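PDB 3LNO: putative uncharacterized protein from Bacillus anthracis, which is of unknown function but belongs to the DUF59 family, whose relationship to iron-sulfur cluster assembly proteins suggests a role in building or delivering such clusters. Local coordinates for residues A[29-37]-A[86-97]; A[44-55]-A[77-87]. One frame throughout, in Å; residues are numbered along the deposited sequence.

Interaction 1. Residues A[29-37]-A[86-97]; sequences IVNLGLVYD and VWNPPWSKERMS
Leu-34 lays its CD2 methyl over one face of the Trp-91 indole, a CH-pi contact in which CD2 stands 3.6 Å from the centroid of the five-membered ring and 22° off its normal. The methyl sits toward the CD1 and NE1 side of the ring, while the backbone N of Lys-93 lies over the opposite face. Trp-91 holds CG beside its carbonyl carbon and far from N (chi1 -176°), which carries the indole across to residues 29-37 and turns its N-H edge to the carbonyl of Leu-32. The resulting bond, NE1 of Trp-91 to O of Leu-32, is 2.8 Å long and nearly straight at 165°; the acceptor lies in the indole plane, although the donor sits above the carbonyl plane. Gly-33 ends the short helix 29-32 in a Schellman motif, and this turn presents the carbonyls of Asn-31 and Leu-32 to the loop that follows strand 81-85. Asn-31 O takes the backbone N of Ser-97 at 2.9 Å, just where Ser-97 caps helix 98-106 through Ala-100. Nearby, the Leu-32 and Met-96 side chains lie side by side, CD2 against the selenium. Farther along, the Tyr-36 ring slides past Pro-89, which follows a cis peptide bond, and its hydroxyl donates to Pro-89 O at 2.9 Å. The extended Arg-95 side chain runs roughly perpendicular to that of Tyr-36, whose OH lies over one face of the guanidinium, toward its rim, 3.6 Å from NE of Arg-95. A water donates to Gly-33 O and accepts from Arg-95 NH1. The indole N-H and the tyrosine hydroxyl thus each reach a backbone carbonyl of the opposite segment, one ending helix 29-32 and one in the coil, so the attachment is directional as well as apolar.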
loop_
_atom_site.group_PDB
_atom_site.type_symbol
_atom_site.label_atom_id
_atom_site.label_comp_id
_atom_site.label_asym_id
_atom_site.label_seq_id
_atom_site.Cartn_x
_atom_site.Cartn_y
_atom_site.Cartn_z
ATOM N N ILE A 29 -3.171 -5.008 -0.234
ATOM C CA ILE A 29 -3.644 -3.628 -0.303
ATOM C C ILE A 29 -3.458 -2.999 -1.684
ATOM O O ILE A 29 -4.160 -2.059 -2.061
ATOM C CB ILE A 29 -2.997 -2.769 0.808
ATOM C CG1 ILE A 29 -1.481 -2.687 0.623
ATOM C CG2 ILE A 29 -3.294 -3.383 2.154
ATOM C CD1 ILE A 29 -0.777 -1.735 1.610
ATOM N N VAL A 30 -2.466 -3.479 -2.415
ATOM C CA VAL A 30 -2.237 -3.047 -3.781
ATOM C C VAL A 30 -3.419 -3.472 -4.672
ATOM O O VAL A 30 -4.083 -2.622 -5.299
ATOM C CB VAL A 30 -0.876 -3.591 -4.306
ATOM C CG1 VAL A 30 -0.787 -3.494 -5.822
ATOM C CG2 VAL A 30 0.261 -2.803 -3.675
ATOM N N ASN A 31 -3.715 -4.773 -4.696
ATOM C CA ASN A 31 -4.843 -5.255 -5.496
ATOM C C ASN A 31 -6.195 -4.704 -5.031
ATOM O O ASN A 31 -7.106 -4.548 -5.834
ATOM C CB ASN A 31 -4.836 -6.786 -5.624
ATOM C CG ASN A 31 -3.795 -7.276 -6.623
ATOM O OD1 ASN A 31 -2.741 -7.766 -6.226
ATOM N ND2 ASN A 31 -4.080 -7.127 -7.929
ATOM N N LEU A 32 -6.307 -4.340 -3.755
ATOM C CA LEU A 32 -7.540 -3.697 -3.316
ATOM C C LEU A 32 -7.715 -2.269 -3.833
ATOM O O LEU A 32 -8.822 -1.751 -3.833
ATOM C CB LEU A 32 -7.652 -3.671 -1.798
ATOM C CG LEU A 32 -8.214 -4.938 -1.162
ATOM C CD1 LEU A 32 -8.286 -4.746 0.347
ATOM C CD2 LEU A 32 -9.588 -5.292 -1.736
ATOM N N GLY A 33 -6.631 -1.633 -4.249
ATOM C CA GLY A 33 -6.702 -0.236 -4.641
ATOM C C GLY A 33 -6.578 0.715 -3.462
ATOM O O GLY A 33 -6.994 1.880 -3.562
ATOM N N LEU A 34 -6.045 0.237 -2.335
ATOM C CA LEU A 34 -5.919 1.106 -1.152
ATOM C C LEU A 34 -4.734 2.046 -1.186
ATOM O O LEU A 34 -4.734 3.040 -0.463
ATOM C CB LEU A 34 -5.846 0.313 0.158
ATOM C CG LEU A 34 -7.045 -0.579 0.476
ATOM C CD1 LEU A 34 -6.775 -1.285 1.773
ATOM C CD2 LEU A 34 -8.325 0.277 0.555
ATOM N N VAL A 35 -3.723 1.727 -1.993
ATOM C CA VAL A 35 -2.514 2.535 -2.049
ATOM C C VAL A 35 -2.626 3.620 -3.127
ATOM O O VAL A 35 -2.670 3.323 -4.341
ATOM C CB VAL A 35 -1.259 1.687 -2.286
ATOM C CG1 VAL A 35 -0.018 2.547 -2.125
ATOM C CG2 VAL A 35 -1.196 0.509 -1.307
ATOM N N TYR A 36 -2.679 4.875 -2.672
ATOM C CA TYR A 36 -2.859 6.043 -3.560
ATOM C C TYR A 36 -1.557 6.637 -4.088
ATOM O O TYR A 36 -1.506 7.183 -5.174
ATOM C CB TYR A 36 -3.616 7.152 -2.818
ATOM C CG TYR A 36 -5.063 6.858 -2.591
ATOM C CD1 TYR A 36 -5.644 5.725 -3.142
ATOM C CD2 TYR A 36 -5.859 7.715 -1.818
ATOM C CE1 TYR A 36 -6.987 5.436 -2.950
ATOM C CE2 TYR A 36 -7.201 7.451 -1.624
ATOM C CZ TYR A 36 -7.752 6.306 -2.216
ATOM O OH TYR A 36 -9.062 6.025 -2.072
ATOM N N ASP A 37 -0.484 6.557 -3.316
ATOM C CA ASP A 37 0.746 7.210 -3.779
ATOM C C ASP A 37 1.927 6.632 -3.050
ATOM O O ASP A 37 1.849 6.401 -1.849
ATOM C CB ASP A 37 0.674 8.723 -3.505
ATOM C CG ASP A 37 1.798 9.494 -4.176
ATOM O OD1 ASP A 37 2.334 9.050 -5.223
ATOM O OD2 ASP A 37 2.134 10.575 -3.661
ATOM N N VAL A 86 -5.302 8.496 4.469
ATOM C CA VAL A 86 -6.197 9.592 4.115
ATOM C C VAL A 86 -7.579 9.040 3.819
ATOM O O VAL A 86 -7.759 7.831 3.739
ATOM C CB VAL A 86 -5.645 10.449 2.941
ATOM C CG1 VAL A 86 -4.273 11.017 3.311
ATOM C CG2 VAL A 86 -5.567 9.643 1.657
ATOM N N TRP A 87 -8.557 9.928 3.701
ATOM C CA TRP A 87 -9.941 9.531 3.517
ATOM C C TRP A 87 -10.518 10.198 2.268
ATOM O O TRP A 87 -11.704 10.057 1.955
ATOM C CB TRP A 87 -10.745 9.882 4.775
ATOM C CG TRP A 87 -10.140 9.208 5.952
ATOM C CD1 TRP A 87 -9.436 9.792 6.967
ATOM C CD2 TRP A 87 -10.117 7.792 6.204
ATOM N NE1 TRP A 87 -8.995 8.828 7.839
ATOM C CE2 TRP A 87 -9.403 7.595 7.397
ATOM C CE3 TRP A 87 -10.635 6.677 5.534
ATOM C CZ2 TRP A 87 -9.183 6.326 7.932
ATOM C CZ3 TRP A 87 -10.425 5.421 6.071
ATOM C CH2 TRP A 87 -9.696 5.255 7.251
ATOM N N ASN A 88 -9.658 10.909 1.544
ATOM C CA ASN A 88 -10.087 11.627 0.356
ATOM C C ASN A 88 -9.097 11.469 -0.770
ATOM O O ASN A 88 -7.911 11.737 -0.580
ATOM C CB ASN A 88 -10.208 13.112 0.671
ATOM C CG ASN A 88 -11.624 13.565 0.743
ATOM O OD1 ASN A 88 -12.342 13.561 -0.264
ATOM N ND2 ASN A 88 -12.055 13.952 1.937
ATOM N N PRO A 89 -9.569 11.028 -1.949
ATOM C CA PRO A 89 -10.929 10.581 -2.254
ATOM C C PRO A 89 -11.257 9.249 -1.550
ATOM O O PRO A 89 -10.373 8.488 -1.161
ATOM C CB PRO A 89 -10.866 10.344 -3.779
ATOM C CG PRO A 89 -9.443 9.851 -3.952
ATOM C CD PRO A 89 -8.667 10.820 -3.099
ATOM N N PRO A 90 -12.540 8.957 -1.406
ATOM C CA PRO A 90 -12.911 7.803 -0.590
ATOM C C PRO A 90 -12.702 6.525 -1.382
ATOM O O PRO A 90 -12.945 6.501 -2.570
ATOM C CB PRO A 90 -14.414 8.013 -0.347
ATOM C CG PRO A 90 -14.792 9.279 -1.091
ATOM C CD PRO A 90 -13.701 9.588 -2.044
ATOM N N TRP A 91 -12.271 5.460 -0.735
ATOM C CA TRP A 91 -12.182 4.185 -1.426
ATOM C C TRP A 91 -13.535 3.668 -1.924
ATOM O O TRP A 91 -14.588 3.992 -1.394
ATOM C CB TRP A 91 -11.530 3.134 -0.519
ATOM C CG TRP A 91 -11.318 1.799 -1.183
ATOM C CD1 TRP A 91 -10.261 1.424 -1.969
ATOM C CD2 TRP A 91 -12.162 0.643 -1.070
ATOM N NE1 TRP A 91 -10.401 0.101 -2.356
ATOM C CE2 TRP A 91 -11.575 -0.387 -1.839
ATOM C CE3 TRP A 91 -13.376 0.392 -0.430
ATOM C CZ2 TRP A 91 -12.151 -1.651 -1.960
ATOM C CZ3 TRP A 91 -13.942 -0.854 -0.553
ATOM C CH2 TRP A 91 -13.332 -1.859 -1.317
ATOM N N SER A 92 -13.497 2.843 -2.954
ATOM C CA SER A 92 -14.649 2.056 -3.329
ATOM C C SER A 92 -14.130 0.841 -4.078
ATOM O O SER A 92 -13.010 0.829 -4.561
ATOM C CB SER A 92 -15.601 2.872 -4.228
ATOM O OG SER A 92 -15.301 2.700 -5.608
ATOM N N LYS A 93 -14.979 -0.159 -4.204
ATOM C CA LYS A 93 -14.669 -1.391 -4.872
ATOM C C LYS A 93 -14.306 -1.218 -6.360
ATOM O O LYS A 93 -13.631 -2.072 -6.918
ATOM C CB LYS A 93 -15.865 -2.340 -4.733
ATOM C CG LYS A 93 -17.125 -1.784 -5.393
ATOM C CD LYS A 93 -18.354 -2.629 -5.100
ATOM C CE LYS A 93 -19.597 -2.006 -5.727
ATOM N NZ LYS A 93 -20.861 -2.651 -5.238
ATOM N N GLU A 94 -14.724 -0.116 -6.983
ATOM C CA GLU A 94 -14.334 0.188 -8.365
ATOM C C GLU A 94 -12.836 0.320 -8.511
ATOM O O GLU A 94 -12.308 0.095 -9.599
ATOM C CB GLU A 94 -15.009 1.460 -8.885
ATOM C CG GLU A 94 -16.450 1.274 -9.365
ATOM C CD GLU A 94 -17.028 2.548 -10.036
ATOM O OE1 GLU A 94 -16.881 3.664 -9.471
ATOM O OE2 GLU A 94 -17.633 2.430 -11.131
ATOM N N ARG A 95 -12.150 0.617 -7.405
ATOM C CA ARG A 95 -10.687 0.760 -7.375
ATOM C C ARG A 95 -9.919 -0.581 -7.340
ATOM O O ARG A 95 -8.692 -0.640 -7.483
ATOM C CB ARG A 95 -10.261 1.601 -6.166
ATOM C CG ARG A 95 -10.643 3.048 -6.298
ATOM C CD ARG A 95 -10.128 3.848 -5.112
ATOM N NE ARG A 95 -10.565 5.223 -5.229
ATOM C CZ ARG A 95 -9.874 6.171 -5.850
ATOM N NH1 ARG A 95 -8.699 5.896 -6.407
ATOM N NH2 ARG A 95 -10.366 7.394 -5.916
HETATM N N MSE A 96 -10.637 -1.668 -7.172
HETATM C CA MSE A 96 -9.955 -2.966 -7.149
HETATM C C MSE A 96 -9.352 -3.361 -8.507
HETATM O O MSE A 96 -9.904 -3.019 -9.548
HETATM C CB MSE A 96 -10.961 -3.994 -6.698
HETATM C CG MSE A 96 -11.301 -3.752 -5.245
HETATM SE SE MSE A 96 -12.406 -5.180 -4.522
HETATM C CE MSE A 96 -13.323 -5.893 -6.062
ATOM N N SER A 97 -8.237 -4.090 -8.496
ATOM C CA SER A 97 -7.667 -4.615 -9.750
ATOM C C SER A 97 -8.558 -5.669 -10.427
ATOM O O SER A 97 -9.475 -6.197 -9.809
ATOM C CB SER A 97 -6.295 -5.262 -9.468
ATOM O OG SER A 97 -6.459 -6.449 -8.689
HETATM O O HOH W 1 -6.878 3.211 -5.870
#

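Interaction 2. Residues A[44-55]-A[77-87]; sequences NNAVITMTMTSI and EVNEIEVNVVW
The indole of Trp-87 has a methyl group on each face: CD1 of Ile-55 on one and CG1 of Val-85, two residues earlier in the same segment, on the other. Ile-55 CD1 lies 3.6 Å from the centroid of the five-membered ring in a CH-pi contact, though Ile-55 is poorly ordered. Met-52 reaches the six-membered ring obliquely, its CG 3.7 Å from CH2 of Trp-87. Thr-51 OG1 also approaches this ring, but its hydrogen bond goes to Val-86 O at 2.7 Å; chi1 of -168° turns the hydroxyl away from the backbone N of Thr-51 and toward that carbonyl. At the other end, the flat amide of Asn-44 uses ND2 to donate to Glu-77 O, which lies near the amide plane, while the amide of Asn-45 offers a lone pair of OD1 to the backbone N of Glu-80 at 2.9 Å. Between these ends, strands 46-50 and 81-85 run parallel, joined by hydrogen bonds from Ala-46 N to Glu-80 O onward to Val-86 N with Met-50 O. They are the two strands of a beta-alpha-beta unit whose connecting helix, 60-74, packs on the sheet face bearing Ile-48, Met-50 and Val-83. On this face Ile-48 and Ile-81 lie side by side, CD1 to CG2 at 3.9 Å, and the selenium of Met-50 comes equally near CG1 of Val-83. Ile-48 also meets Leu-71, Met-50 meets Ile-63 and Val-83 meets Val-67, all of helix 60-74. The other face carries Val-47, Thr-49, Glu-82 and Asn-84. There a water joins Thr-49 OG1 to ND2 of Asn-84, accepting from the amide at 2.9 Å, and CG1 of Val-47 rests 3.7 Å from that same ND2.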
loop_
_atom_site.group_PDB
_atom_site.type_symbol
_atom_site.label_atom_id
_atom_site.label_comp_id
_atom_site.label_asym_id
_atom_site.label_seq_id
_atom_site.Cartn_x
_atom_site.Cartn_y
_atom_site.Cartn_z
ATOM N N ASN A 44 16.098 7.917 -0.208
ATOM C CA ASN A 44 15.329 6.678 -0.013
ATOM C C ASN A 44 14.369 6.719 1.174
ATOM O O ASN A 44 13.927 5.684 1.677
ATOM C CB ASN A 44 16.253 5.453 0.078
ATOM C CG ASN A 44 16.706 4.953 -1.293
ATOM O OD1 ASN A 44 16.483 5.606 -2.306
ATOM N ND2 ASN A 44 17.316 3.774 -1.326
ATOM N N ASN A 45 14.050 7.924 1.614
ATOM C CA ASN A 45 12.967 8.145 2.553
ATOM C C ASN A 45 11.657 8.081 1.796
ATOM O O ASN A 45 11.471 8.800 0.806
ATOM C CB ASN A 45 13.122 9.528 3.159
ATOM C CG ASN A 45 14.368 9.645 3.993
ATOM O OD1 ASN A 45 14.697 8.745 4.783
ATOM N ND2 ASN A 45 15.065 10.760 3.843
ATOM N N ALA A 46 10.742 7.254 2.283
ATOM C CA ALA A 46 9.527 6.932 1.556
ATOM C C ALA A 46 8.269 7.404 2.294
ATOM O O ALA A 46 8.187 7.318 3.535
ATOM C CB ALA A 46 9.471 5.426 1.305
ATOM N N VAL A 47 7.312 7.911 1.519
ATOM C CA VAL A 47 5.993 8.299 2.010
ATOM C C VAL A 47 4.931 7.479 1.249
ATOM O O VAL A 47 4.792 7.604 0.035
ATOM C CB VAL A 47 5.686 9.787 1.787
ATOM C CG1 VAL A 47 4.287 10.108 2.350
ATOM C CG2 VAL A 47 6.778 10.728 2.442
ATOM N N ILE A 48 4.233 6.613 1.971
ATOM C CA ILE A 48 3.144 5.824 1.403
ATOM C C ILE A 48 1.820 6.465 1.825
ATOM O O ILE A 48 1.532 6.558 3.006
ATOM C CB ILE A 48 3.183 4.364 1.920
ATOM C CG1 ILE A 48 4.426 3.638 1.387
ATOM C CG2 ILE A 48 1.954 3.580 1.426
ATOM C CD1 ILE A 48 5.563 3.798 2.229
ATOM N N THR A 49 1.010 6.870 0.862
ATOM C CA THR A 49 -0.307 7.461 1.139
ATOM C C THR A 49 -1.367 6.429 0.777
ATOM O O THR A 49 -1.432 5.940 -0.361
ATOM C CB THR A 49 -0.513 8.714 0.230
ATOM O OG1 THR A 49 0.574 9.620 0.437
ATOM C CG2 THR A 49 -1.835 9.435 0.513
HETATM N N MSE A 50 -2.201 6.084 1.739
HETATM C CA MSE A 50 -3.188 5.057 1.495
HETATM C C MSE A 50 -4.469 5.361 2.249
HETATM O O MSE A 50 -4.524 6.281 3.083
HETATM C CB MSE A 50 -2.631 3.698 1.921
HETATM C CG MSE A 50 -2.433 3.568 3.427
HETATM SE SE MSE A 50 -1.645 1.809 3.855
HETATM C CE MSE A 50 -3.049 0.606 3.189
ATOM N N THR A 51 -5.510 4.605 1.934
ATOM C CA THR A 51 -6.760 4.706 2.681
ATOM C C THR A 51 -7.156 3.320 3.198
ATOM O O THR A 51 -6.383 2.378 3.066
ATOM C CB THR A 51 -7.858 5.321 1.829
ATOM O OG1 THR A 51 -8.956 5.662 2.677
ATOM C CG2 THR A 51 -8.331 4.338 0.751
HETATM N N MSE A 52 -8.320 3.195 3.829
HETATM C CA MSE A 52 -8.824 1.888 4.263
HETATM C C MSE A 52 -10.143 1.636 3.560
HETATM O O MSE A 52 -10.678 2.537 2.906
HETATM C CB MSE A 52 -9.050 1.876 5.764
HETATM C CG MSE A 52 -7.787 2.169 6.552
HETATM SE SE MSE A 52 -6.643 0.605 6.461
HETATM C CE MSE A 52 -4.935 1.565 6.429
ATOM N N THR A 53 -10.691 0.436 3.689
ATOM C CA THR A 53 -11.968 0.166 3.031
ATOM C C THR A 53 -13.143 0.981 3.595
ATOM O O THR A 53 -14.135 1.190 2.908
ATOM C CB THR A 53 -12.315 -1.324 3.038
ATOM O OG1 THR A 53 -12.330 -1.809 4.389
ATOM C CG2 THR A 53 -11.290 -2.086 2.253
ATOM N N SER A 54 -13.014 1.436 4.839
ATOM C CA SER A 54 -14.062 2.190 5.543
ATOM C C SER A 54 -13.422 2.935 6.703
ATOM O O SER A 54 -12.466 2.435 7.304
ATOM C CB SER A 54 -15.137 1.248 6.114
ATOM O OG SER A 54 -14.553 0.300 7.011
ATOM N N ILE A 55 -13.942 4.117 7.022
ATOM C CA ILE A 55 -13.456 4.863 8.176
ATOM C C ILE A 55 -13.478 3.984 9.425
ATOM O O ILE A 55 -12.589 4.075 10.277
ATOM C CB ILE A 55 -14.286 6.124 8.445
ATOM C CG1 ILE A 55 -14.176 7.091 7.269
ATOM C CG2 ILE A 55 -13.781 6.824 9.698
ATOM C CD1 ILE A 55 -13.088 8.116 7.459
ATOM N N GLU A 77 17.085 -1.237 1.755
ATOM C CA GLU A 77 17.691 0.039 1.407
ATOM C C GLU A 77 16.737 1.233 1.593
ATOM O O GLU A 77 17.141 2.389 1.399
ATOM C CB GLU A 77 18.300 0.022 -0.015
ATOM C CG GLU A 77 17.295 0.049 -1.193
ATOM C CD GLU A 77 16.734 -1.330 -1.540
ATOM O OE1 GLU A 77 16.632 -2.186 -0.625
ATOM O OE2 GLU A 77 16.382 -1.552 -2.730
ATOM N N VAL A 78 15.481 0.974 1.961
ATOM C CA VAL A 78 14.596 2.093 2.280
ATOM C C VAL A 78 15.061 2.732 3.606
ATOM O O VAL A 78 15.546 2.031 4.495
ATOM C CB VAL A 78 13.097 1.673 2.385
ATOM C CG1 VAL A 78 12.830 0.877 3.650
ATOM C CG2 VAL A 78 12.199 2.892 2.375
ATOM N N ASN A 79 14.937 4.051 3.730
ATOM C CA ASN A 79 15.238 4.699 5.007
ATOM C C ASN A 79 13.991 5.041 5.775
ATOM O O ASN A 79 13.383 4.144 6.353
ATOM C CB ASN A 79 16.215 5.857 4.846
ATOM C CG ASN A 79 17.604 5.344 4.523
ATOM O OD1 ASN A 79 18.057 4.369 5.132
ATOM N ND2 ASN A 79 18.249 5.925 3.518
ATOM N N GLU A 80 13.562 6.291 5.763
ATOM C CA GLU A 80 12.326 6.575 6.466
ATOM C C GLU A 80 11.127 5.930 5.803
ATOM O O GLU A 80 11.010 5.889 4.573
ATOM C CB GLU A 80 12.088 8.066 6.588
ATOM C CG GLU A 80 11.065 8.429 7.666
ATOM C CD GLU A 80 10.820 9.929 7.693
ATOM O OE1 GLU A 80 11.531 10.649 6.950
ATOM O OE2 GLU A 80 9.930 10.394 8.441
ATOM N N ILE A 81 10.229 5.414 6.621
ATOM C CA ILE A 81 8.942 4.997 6.100
ATOM C C ILE A 81 7.810 5.712 6.805
ATOM O O ILE A 81 7.533 5.444 7.974
ATOM C CB ILE A 81 8.694 3.515 6.284
ATOM C CG1 ILE A 81 9.866 2.717 5.728
ATOM C CG2 ILE A 81 7.361 3.165 5.612
ATOM C CD1 ILE A 81 9.870 1.291 6.120
ATOM N N GLU A 82 7.129 6.587 6.079
ATOM C CA GLU A 82 5.960 7.252 6.611
ATOM C C GLU A 82 4.704 6.695 5.939
ATOM O O GLU A 82 4.658 6.582 4.707
ATOM C CB GLU A 82 6.026 8.736 6.277
ATOM C CG GLU A 82 6.839 9.552 7.188
ATOM C CD GLU A 82 6.565 11.029 6.986
ATOM O OE1 GLU A 82 7.344 11.670 6.244
ATOM O OE2 GLU A 82 5.560 11.538 7.553
ATOM N N VAL A 83 3.675 6.400 6.724
ATOM C CA VAL A 83 2.410 5.958 6.145
ATOM C C VAL A 83 1.366 6.985 6.481
ATOM O O VAL A 83 1.054 7.188 7.661
ATOM C CB VAL A 83 1.958 4.580 6.659
ATOM C CG1 VAL A 83 0.703 4.140 5.935
ATOM C CG2 VAL A 83 3.050 3.540 6.452
ATOM N N ASN A 84 0.848 7.673 5.464
ATOM C CA ASN A 84 -0.214 8.642 5.743
ATOM C C ASN A 84 -1.527 8.058 5.300
ATOM O O ASN A 84 -1.718 7.759 4.115
ATOM C CB ASN A 84 0.020 9.982 5.054
ATOM C CG ASN A 84 1.225 10.732 5.618
ATOM O OD1 ASN A 84 1.547 10.639 6.811
ATOM N ND2 ASN A 84 1.894 11.488 4.755
ATOM N N VAL A 85 -2.425 7.880 6.254
ATOM C CA VAL A 85 -3.736 7.319 5.958
ATOM C C VAL A 85 -4.730 8.467 5.672
ATOM O O VAL A 85 -4.954 9.334 6.524
ATOM C CB VAL A 85 -4.206 6.503 7.131
ATOM C CG1 VAL A 85 -5.610 6.027 6.911
ATOM C CG2 VAL A 85 -3.228 5.324 7.382
ATOM N N VAL A 86 -5.302 8.496 4.469
ATOM C CA VAL A 86 -6.197 9.592 4.115
ATOM C C VAL A 86 -7.579 9.040 3.819
ATOM O O VAL A 86 -7.759 7.831 3.739
ATOM C CB VAL A 86 -5.645 10.449 2.941
ATOM C CG1 VAL A 86 -4.273 11.017 3.311
ATOM C CG2 VAL A 86 -5.567 9.643 1.657
ATOM N N TRP A 87 -8.557 9.928 3.701
ATOM C CA TRP A 87 -9.941 9.531 3.517
ATOM C C TRP A 87 -10.518 10.198 2.268
ATOM O O TRP A 87 -11.704 10.057 1.955
ATOM C CB TRP A 87 -10.745 9.882 4.775
ATOM C CG TRP A 87 -10.140 9.208 5.952
ATOM C CD1 TRP A 87 -9.436 9.792 6.967
ATOM C CD2 TRP A 87 -10.117 7.792 6.204
ATOM N NE1 TRP A 87 -8.995 8.828 7.839
ATOM C CE2 TRP A 87 -9.403 7.595 7.397
ATOM C CE3 TRP A 87 -10.635 6.677 5.534
ATOM C CZ2 TRP A 87 -9.183 6.326 7.932
ATOM C CZ3 TRP A 87 -10.425 5.421 6.071
ATOM C CH2 TRP A 87 -9.696 5.255 7.251
HETATM O O HOH W 2 9.579 9.671 4.733
HETATM O O HOH W 3 0.515 11.853 2.217
#

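From the N terminus, the chain passes helix 3-16 and reaches helix 29-32 and strand 35-40, the first half of interaction 1. Strand 46-50 follows as its antiparallel neighbour and opens interaction 2, which closes at strand 81-85 after the crossover through helix 60-74. Interaction 1 closes only afterwards, when the loop before helix 98-106 returns to residues 29-37, so interaction 2 is nested within it. Residues 86-87 lie in both, though in interaction 1 only Val-86 of the two touches the partner. The contacts also meet where Tyr-36 N and Thr-49 O lie 2.8 Å apart, a probable hydrogen bond. Interaction 2 joins two sheet strands; interaction 1 ties the coil leading to helix 98-106 to helix 29-32 and strand 35-40.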